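PDB 6KWA: 2-oxoglutarate (2OG) and Fe(II)-dependent oxygenase superfamily protein from Arabidopsis thaliana, which probably oxidises the auxin indole-3-acetic acid irreversibly to inactive 2-oxoindole-3-acetic acid, using 2-oxoglutarate and a metal ion held in a double-stranded beta-helix. Local coordinates for residues M44-I49 against R238-A242; G68-R72 against S147-I151; F156-G162 against C232-T236. One frame throughout, in Å; residues are numbered along the deposited sequence.

Contact 1: M44-I49 against R238-A242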
loop_
_atom_site.group_PDB
_atom_site.type_symbol
_atom_site.label_atom_id
_atom_site.label_comp_id
_atom_site.label_asym_id
_atom_site.label_seq_id
_atom_site.Cartn_x
_atom_site.Cartn_y
_atom_site.Cartn_z
ATOM N N MET A 44 -15.680 1.759 2.330
ATOM C CA MET A 44 -14.529 2.647 2.307
ATOM C C MET A 44 -14.403 3.296 0.935
ATOM O O MET A 44 -14.180 4.504 0.838
ATOM C CB MET A 44 -13.242 1.910 2.689
ATOM C CG MET A 44 -12.024 2.834 2.774
ATOM S SD MET A 44 -12.080 3.983 4.153
ATOM C CE MET A 44 -11.736 5.537 3.352
ATOM N N LYS A 45 -14.592 2.523 -0.125
ATOM C CA LYS A 45 -14.460 3.093 -1.460
ATOM C C LYS A 45 -15.546 4.160 -1.745
ATOM O O LYS A 45 -15.274 5.170 -2.404
ATOM C CB LYS A 45 -14.505 2.000 -2.522
ATOM C CG LYS A 45 -14.198 2.529 -3.901
ATOM C CD LYS A 45 -14.460 1.506 -4.988
ATOM C CE LYS A 45 -14.230 2.108 -6.366
ATOM N NZ LYS A 45 -14.769 1.213 -7.435
ATOM N N LYS A 46 -16.762 3.953 -1.243
ATOM C CA LYS A 46 -17.816 4.938 -1.437
ATOM C C LYS A 46 -17.471 6.211 -0.662
ATOM O O LYS A 46 -17.664 7.321 -1.157
ATOM C CB LYS A 46 -19.164 4.402 -0.949
ATOM C CG LYS A 46 -19.727 3.194 -1.690
ATOM C CD LYS A 46 -21.111 2.860 -1.092
ATOM C CE LYS A 46 -21.822 1.743 -1.837
ATOM N NZ LYS A 46 -21.154 0.448 -1.491
ATOM N N THR A 47 -16.972 6.042 0.561
ATOM C CA THR A 47 -16.555 7.187 1.379
ATOM C C THR A 47 -15.488 7.982 0.612
ATOM O O THR A 47 -15.517 9.202 0.608
ATOM C CB THR A 47 -16.012 6.739 2.745
ATOM O OG1 THR A 47 -17.040 6.060 3.459
ATOM C CG2 THR A 47 -15.521 7.906 3.600
ATOM N N VAL A 48 -14.561 7.266 -0.031
ATOM C CA VAL A 48 -13.466 7.872 -0.781
ATOM C C VAL A 48 -13.952 8.714 -1.959
ATOM O O VAL A 48 -13.482 9.828 -2.186
ATOM C CB VAL A 48 -12.494 6.803 -1.334
ATOM C CG1 VAL A 48 -11.626 7.394 -2.456
ATOM C CG2 VAL A 48 -11.619 6.216 -0.201
ATOM N N ILE A 49 -14.861 8.144 -2.737
ATOM C CA ILE A 49 -15.465 8.875 -3.823
ATOM C C ILE A 49 -16.124 10.129 -3.254
ATOM O O ILE A 49 -16.006 11.217 -3.816
ATOM C CB ILE A 49 -16.465 8.004 -4.581
ATOM C CG1 ILE A 49 -15.718 6.855 -5.261
ATOM C CG2 ILE A 49 -17.219 8.820 -5.599
ATOM C CD1 ILE A 49 -16.631 5.803 -5.914
ATOM N N ARG A 238 -10.776 6.615 -11.617
ATOM C CA ARG A 238 -10.263 5.440 -10.933
ATOM C C ARG A 238 -9.946 5.839 -9.480
ATOM O O ARG A 238 -9.413 6.924 -9.234
ATOM C CB ARG A 238 -9.052 4.908 -11.708
ATOM C CG ARG A 238 -8.288 3.756 -11.114
ATOM C CD ARG A 238 -7.203 3.321 -12.110
ATOM N NE ARG A 238 -6.425 2.193 -11.601
ATOM C CZ ARG A 238 -5.453 2.312 -10.703
ATOM N NH1 ARG A 238 -5.162 3.504 -10.212
ATOM N NH2 ARG A 238 -4.786 1.246 -10.277
ATOM N N TYR A 239 -10.351 5.015 -8.522
ATOM C CA TYR A 239 -10.120 5.302 -7.113
ATOM C C TYR A 239 -9.356 4.158 -6.475
ATOM O O TYR A 239 -9.694 3.017 -6.705
ATOM C CB TYR A 239 -11.443 5.490 -6.385
ATOM C CG TYR A 239 -12.276 6.644 -6.911
ATOM C CD1 TYR A 239 -12.116 7.930 -6.409
ATOM C CD2 TYR A 239 -13.209 6.441 -7.924
ATOM C CE1 TYR A 239 -12.856 8.977 -6.894
ATOM C CE2 TYR A 239 -13.974 7.488 -8.413
ATOM C CZ TYR A 239 -13.797 8.753 -7.896
ATOM O OH TYR A 239 -14.543 9.805 -8.376
ATOM N N SER A 240 -8.334 4.446 -5.682
ATOM C CA SER A 240 -7.591 3.381 -4.993
ATOM C C SER A 240 -7.314 3.804 -3.564
ATOM O O SER A 240 -7.251 5.013 -3.244
ATOM C CB SER A 240 -6.301 3.023 -5.724
ATOM O OG SER A 240 -5.304 4.000 -5.516
ATOM N N ILE A 241 -7.227 2.817 -2.686
ATOM C CA ILE A 241 -6.885 3.075 -1.299
ATOM C C ILE A 241 -5.577 2.376 -0.968
ATOM O O ILE A 241 -5.500 1.141 -1.098
ATOM C CB ILE A 241 -7.963 2.551 -0.351
ATOM C CG1 ILE A 241 -9.344 3.013 -0.814
ATOM C CG2 ILE A 241 -7.627 2.947 1.045
ATOM C CD1 ILE A 241 -10.503 2.117 -0.312
ATOM N N ALA A 242 -4.571 3.129 -0.512
ATOM C CA ALA A 242 -3.263 2.530 -0.186
ATOM C C ALA A 242 -2.941 2.725 1.277
ATOM O O ALA A 242 -3.175 3.806 1.842
ATOM C CB ALA A 242 -2.154 3.128 -1.049
#

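Contact 2: G68-R72 against S147-I151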
loop_
_atom_site.group_PDB
_atom_site.type_symbol
_atom_site.label_atom_id
_atom_site.label_comp_id
_atom_site.label_asym_id
_atom_site.label_seq_id
_atom_site.Cartn_x
_atom_site.Cartn_y
_atom_site.Cartn_z
ATOM N N GLY A 68 4.150 15.358 2.156
ATOM C CA GLY A 68 3.385 14.592 1.187
ATOM C C GLY A 68 2.288 13.709 1.764
ATOM O O GLY A 68 1.602 13.018 1.016
ATOM N N SER A 69 2.097 13.721 3.081
ATOM C CA SER A 69 1.111 12.824 3.665
ATOM C C SER A 69 -0.300 13.354 3.517
ATOM O O SER A 69 -1.252 12.606 3.671
ATOM C CB SER A 69 1.389 12.564 5.145
ATOM O OG SER A 69 0.814 13.545 5.988
ATOM N N GLY A 70 -0.422 14.654 3.252
ATOM C CA GLY A 70 -1.714 15.307 3.130
ATOM C C GLY A 70 -2.222 15.439 1.709
ATOM O O GLY A 70 -1.866 14.656 0.837
ATOM N N TYR A 71 -3.049 16.458 1.478
ATOM C CA TYR A 71 -3.698 16.645 0.188
ATOM C C TYR A 71 -2.770 17.037 -0.936
ATOM O O TYR A 71 -1.872 17.849 -0.747
ATOM C CB TYR A 71 -4.772 17.723 0.320
ATOM C CG TYR A 71 -5.527 18.001 -0.960
ATOM C CD1 TYR A 71 -6.188 16.991 -1.626
ATOM C CD2 TYR A 71 -5.594 19.284 -1.489
ATOM C CE1 TYR A 71 -6.893 17.239 -2.780
ATOM C CE2 TYR A 71 -6.311 19.544 -2.648
ATOM C CZ TYR A 71 -6.951 18.521 -3.283
ATOM O OH TYR A 71 -7.654 18.769 -4.433
ATOM N N ARG A 72 -2.991 16.469 -2.118
ATOM C CA ARG A 72 -2.310 16.931 -3.314
ATOM C C ARG A 72 -3.274 17.040 -4.481
ATOM O O ARG A 72 -3.898 16.057 -4.872
ATOM C CB ARG A 72 -1.149 16.003 -3.695
ATOM C CG ARG A 72 0.067 16.117 -2.810
ATOM C CD ARG A 72 0.659 17.510 -2.873
ATOM N NE ARG A 72 1.910 17.579 -2.128
ATOM C CZ ARG A 72 1.999 17.726 -0.811
ATOM N NH1 ARG A 72 0.897 17.859 -0.074
ATOM N NH2 ARG A 72 3.196 17.766 -0.233
ATOM N N SER A 147 2.222 3.754 10.333
ATOM C CA SER A 147 1.638 3.528 9.025
ATOM C C SER A 147 1.038 4.819 8.498
ATOM O O SER A 147 0.851 5.777 9.239
ATOM C CB SER A 147 0.591 2.429 9.067
ATOM O OG SER A 147 1.202 1.203 9.384
ATOM N N GLN A 148 0.794 4.833 7.196
ATOM C CA GLN A 148 0.276 5.990 6.488
ATOM C C GLN A 148 -0.863 5.569 5.573
ATOM O O GLN A 148 -0.796 4.553 4.886
ATOM C CB GLN A 148 1.384 6.662 5.681
ATOM C CG GLN A 148 0.958 7.839 4.806
ATOM C CD GLN A 148 2.159 8.504 4.154
ATOM O OE1 GLN A 148 3.298 8.223 4.524
ATOM N NE2 GLN A 148 1.924 9.329 3.137
ATOM N N PHE A 149 -1.927 6.354 5.610
ATOM C CA PHE A 149 -3.105 6.113 4.811
ATOM C C PHE A 149 -3.110 7.094 3.633
ATOM O O PHE A 149 -2.823 8.273 3.821
ATOM C CB PHE A 149 -4.304 6.264 5.724
ATOM C CG PHE A 149 -5.616 5.978 5.090
ATOM C CD1 PHE A 149 -5.988 4.680 4.773
ATOM C CD2 PHE A 149 -6.537 7.006 4.916
ATOM C CE1 PHE A 149 -7.248 4.425 4.236
ATOM C CE2 PHE A 149 -7.789 6.766 4.381
ATOM C CZ PHE A 149 -8.147 5.470 4.032
ATOM N N ARG A 150 -3.405 6.619 2.424
ATOM C CA ARG A 150 -3.515 7.528 1.294
ATOM C C ARG A 150 -4.610 7.064 0.353
ATOM O O ARG A 150 -4.630 5.903 -0.063
ATOM C CB ARG A 150 -2.187 7.624 0.529
ATOM C CG ARG A 150 -2.098 8.833 -0.409
ATOM C CD ARG A 150 -0.669 9.366 -0.565
ATOM N NE ARG A 150 -0.607 10.603 -1.343
ATOM C CZ ARG A 150 -0.882 11.809 -0.837
ATOM N NH1 ARG A 150 -1.270 11.925 0.418
ATOM N NH2 ARG A 150 -0.802 12.903 -1.583
ATOM N N ILE A 151 -5.507 7.969 -0.020
ATOM C CA ILE A 151 -6.557 7.601 -0.959
ATOM C C ILE A 151 -6.341 8.419 -2.208
ATOM O O ILE A 151 -5.953 9.592 -2.158
ATOM C CB ILE A 151 -7.959 7.828 -0.397
ATOM C CG1 ILE A 151 -8.182 9.291 -0.020
ATOM C CG2 ILE A 151 -8.179 6.942 0.827
ATOM C CD1 ILE A 151 -9.544 9.551 0.632
#

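Contact 3: F156-G162 against C232-T236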
loop_
_atom_site.group_PDB
_atom_site.type_symbol
_atom_site.label_atom_id
_atom_site.label_comp_id
_atom_site.label_asym_id
_atom_site.label_seq_id
_atom_site.Cartn_x
_atom_site.Cartn_y
_atom_site.Cartn_z
ATOM N N PHE A 156 -8.338 9.979 -15.927
ATOM C CA PHE A 156 -7.786 9.759 -17.273
ATOM C C PHE A 156 -8.764 10.267 -18.336
ATOM O O PHE A 156 -9.932 9.890 -18.345
ATOM C CB PHE A 156 -7.461 8.260 -17.464
ATOM C CG PHE A 156 -6.431 7.752 -16.485
ATOM C CD1 PHE A 156 -5.300 8.508 -16.207
ATOM C CD2 PHE A 156 -6.627 6.574 -15.788
ATOM C CE1 PHE A 156 -4.372 8.071 -15.306
ATOM C CE2 PHE A 156 -5.696 6.139 -14.878
ATOM C CZ PHE A 156 -4.565 6.894 -14.640
ATOM N N LYS A 157 -8.269 11.145 -19.203
ATOM C CA LYS A 157 -9.042 11.725 -20.304
ATOM C C LYS A 157 -8.670 11.056 -21.626
ATOM O O LYS A 157 -7.666 10.362 -21.661
ATOM C CB LYS A 157 -8.781 13.231 -20.392
ATOM C CG LYS A 157 -10.070 14.059 -20.201
ATOM C CD LYS A 157 -9.952 15.236 -19.197
ATOM C CE LYS A 157 -11.329 15.680 -18.848
ATOM N NZ LYS A 157 -11.225 16.992 -18.075
ATOM N N PRO A 158 -9.462 11.257 -22.711
ATOM C CA PRO A 158 -9.264 10.439 -23.924
ATOM C C PRO A 158 -7.867 10.539 -24.533
ATOM O O PRO A 158 -7.450 9.620 -25.235
ATOM C CB PRO A 158 -10.309 10.995 -24.888
ATOM C CG PRO A 158 -11.419 11.386 -23.996
ATOM C CD PRO A 158 -10.764 11.953 -22.761
ATOM N N GLU A 159 -7.151 11.622 -24.246
ATOM C CA GLU A 159 -5.801 11.780 -24.762
ATOM C C GLU A 159 -4.805 10.912 -23.993
ATOM O O GLU A 159 -3.726 10.598 -24.503
ATOM C CB GLU A 159 -5.368 13.252 -24.699
ATOM C CG GLU A 159 -3.961 13.530 -25.275
ATOM C CD GLU A 159 -3.841 13.263 -26.782
ATOM O OE1 GLU A 159 -4.880 13.108 -27.458
ATOM O OE2 GLU A 159 -2.699 13.200 -27.291
ATOM N N THR A 160 -5.168 10.516 -22.776
ATOM C CA THR A 160 -4.263 9.739 -21.931
ATOM C C THR A 160 -4.259 8.257 -22.302
ATOM O O THR A 160 -3.302 7.539 -22.004
ATOM C CB THR A 160 -4.639 9.862 -20.429
ATOM O OG1 THR A 160 -4.920 11.231 -20.113
ATOM C CG2 THR A 160 -3.503 9.359 -19.541
ATOM N N VAL A 161 -5.330 7.809 -22.957
ATOM C CA VAL A 161 -5.480 6.394 -23.291
ATOM C C VAL A 161 -4.299 5.890 -24.100
ATOM O O VAL A 161 -3.921 6.484 -25.107
ATOM C CB VAL A 161 -6.791 6.116 -24.056
ATOM C CG1 VAL A 161 -6.923 4.632 -24.353
ATOM C CG2 VAL A 161 -7.984 6.588 -23.234
ATOM N N GLY A 162 -3.717 4.789 -23.634
ATOM C CA GLY A 162 -2.578 4.178 -24.295
ATOM C C GLY A 162 -1.235 4.610 -23.731
ATOM O O GLY A 162 -0.199 4.094 -24.144
ATOM N N CYS A 232 -2.789 3.874 -18.250
ATOM C CA CYS A 232 -4.150 4.220 -18.634
ATOM C C CYS A 232 -4.684 3.296 -19.726
ATOM O O CYS A 232 -4.086 3.188 -20.790
ATOM C CB CYS A 232 -4.214 5.668 -19.108
ATOM S SG CYS A 232 -5.780 6.054 -19.881
ATOM N N LYS A 233 -5.834 2.667 -19.489
ATOM C CA LYS A 233 -6.369 1.701 -20.447
ATOM C C LYS A 233 -7.641 2.277 -21.064
ATOM O O LYS A 233 -8.023 1.923 -22.182
ATOM C CB LYS A 233 -6.679 0.340 -19.793
ATOM C CG LYS A 233 -5.459 -0.533 -19.437
ATOM C CD LYS A 233 -5.863 -1.905 -18.846
ATOM C CE LYS A 233 -6.355 -1.812 -17.401
ATOM N NZ LYS A 233 -6.441 -3.146 -16.710
ATOM N N GLU A 234 -8.286 3.182 -20.335
ATOM C CA GLU A 234 -9.502 3.835 -20.809
ATOM C C GLU A 234 -9.692 5.183 -20.119
ATOM O O GLU A 234 -9.383 5.321 -18.935
ATOM C CB GLU A 234 -10.715 2.936 -20.595
ATOM C CG GLU A 234 -10.882 2.461 -19.174
ATOM C CD GLU A 234 -12.089 1.578 -19.028
ATOM O OE1 GLU A 234 -12.664 1.215 -20.078
ATOM O OE2 GLU A 234 -12.471 1.262 -17.879
ATOM N N ALA A 235 -10.186 6.173 -20.863
ATOM C CA ALA A 235 -10.510 7.480 -20.289
ATOM C C ALA A 235 -11.617 7.324 -19.256
ATOM O O ALA A 235 -12.796 7.188 -19.586
ATOM C CB ALA A 235 -10.916 8.466 -21.369
ATOM N N THR A 236 -11.211 7.298 -17.993
ATOM C CA THR A 236 -12.141 7.024 -16.914
ATOM C C THR A 236 -11.682 7.596 -15.555
ATOM O O THR A 236 -10.591 8.181 -15.439
ATOM C CB THR A 236 -12.371 5.505 -16.810
ATOM O OG1 THR A 236 -13.494 5.242 -15.961
ATOM C CG2 THR A 236 -11.141 4.830 -16.240
#

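Contact 1: M44-I49 against R238-A242
The helix turn that carries Met44, Val48 and Ile49 passes over Tyr239 and Ile241 of strand 238-242 with the two axes 9.0 Å apart at their closest and their N-to-C directions 118° apart. It illustrates a recurrent way of covering a double-stranded beta-helix: helix 38-51 lies on the outer surface of the larger sheet, and apolar side chains fill the interface without any hydrogen bond between the two segments. Tyr239 and Ile241 send their CB atoms toward the helix, while Arg238 and Ser240, two residues that bind 2-oxoglutarate, point away on the other side of the same strand. The strand thus has one face for the co-substrate and one for the helix.

Val48 divides its two methyls between the strand residues. Val48 CG1, anti to the backbone N (chi1 162°), reaches Tyr239 CD1 at 4.0 Å, and Val48 CG2 reaches Ile241 CG1 at the same distance. One turn earlier in the helix, Met44 CG meets Ile241 CD1 at 3.5 Å. Lys45 runs out fully extended above this apolar patch, so that its CE comes near Tyr239 CB while NZ forms salt bridges with Asp181 and Glu182. Asp181 also accepts the backbone N-H of Tyr239, so a single carboxylate serves both helix and strand. The Ile49 and Tyr239 side chains cross at about a right angle, with Ile49 CG1 over the centre of one ring face as a CH-pi contact, 3.5 Å from the Tyr239 ring centroid and 7° off the normal.

Contact 2: G68-R72 against S147-I151
Arg150 reaches out from strand 147-151 to the loop of Gly68, Ser69 and Gly70, and hydrogen bonding dominates the contact. Its guanidinium grips one carbonyl end-on: Arg150 NH1 donates to Gly70 O at 2.8 Å in a fairly straight bond, and NH2 donates to the same oxygen at 3.2 Å and a more bent 138°. Gly70 O lies practically in the guanidinium plane. The chain gets there with CG anti to the backbone N (chi1 -164°) and a bend at chi2.

A second carbonyl interacts without bonding. Gly68 O sits 3.0 Å above one face of the guanidinium, toward its rim; any attraction is probably electrostatic rather than a hydrogen bond.

Van der Waals contacts complete the interface. Gln148, extended beyond CG, brings NE2 to 3.6 Å from Ser69 CA. Arg72 lays CG against the edge of the Arg150 group, 3.5 Å from NH2, with the two guanidinium planes 84° apart. The polar end of Arg72 is turned to Tyr71 O and the carboxylate of Asp64, which also binds the N-H groups of Gly68 and Gly70.

The link to strand 147-151 thus rests on one buried guanidinium and one backbone oxygen, with backbone bonding of Arg72 to Ala83 a further tie to the sheet. Arg72 and Arg150 carry like charges without touching through them, and the Asp64 salt bridge to Arg72 NH2 probably offsets the charge on that side.

Contact 3: F156-G162 against C232-T236
Cys232, a buried residue, turns its side chain into the bend formed by Phe156, Thr160 and Val161 and touches all three through both CB and SG. Cys232 CB lies over one face of the Phe156 ring, a CH-pi contact at 4.1 Å from the centroid. Cys232 CB also touches Thr160, 3.6 Å from its carbonyl O and close to CG2. With SG anti to the backbone N, chi1 169° carries the sulfur to an oblique position, 37° off the ring normal, as a sulfur-aromatic contact, and Cys232 SG comes to 3.7 Å from Phe156 CB. Across the contact, Cys232 SG comes nearest to Val161 CA, at 3.4 Å.

Val161 then continues the packing outward. Val161 CG2 presses close to Ala235 N, at 3.3 Å, while CG1 leans on Lys233 O; Ala235 CB in turn rests against Pro158. Backbone bonds secure the two ends of this apolar cluster, Phe156 N to Thr236 O at 2.9 Å and Gly162 N to Cys232 O at 3.3 Å. Within the first loop, Thr160 N closes a tight turn on Lys157 O.

The two loops are neighbouring connections between the sheets of the double-stranded beta-helix. Segment 156-162 leads from strand 147-155 to strand 164-169, and segment 232-236 leads from strand 228-231 to strand 237-245; strands 147-155 and 237-245 pair antiparallel in the larger sheet, whereas 164-169 and 228-231 pair in the smaller one.

Contacts 1 and 2 share the larger sheet, for strands 237-245 and 147-155 are neighbours in it, and they touch directly: Phe149 packs on Ile241 and Met44, and Ala242 N probably donates to Arg150 O. Their chemistry nevertheless differs, contact 1 being apolar between helix and sheet and contact 2 relying on a buried arginine and a loop carbonyl. Neither has an exposed touching residue. The centre of contact 3 lies about 23 Å from the centre of the chain, against about 13 and 11 Å for contacts 1 and 2; its residues are mostly exposed, and it combines backbone bonds with a small buried cluster. Its Phe156 still packs against Arg238 of contact 1.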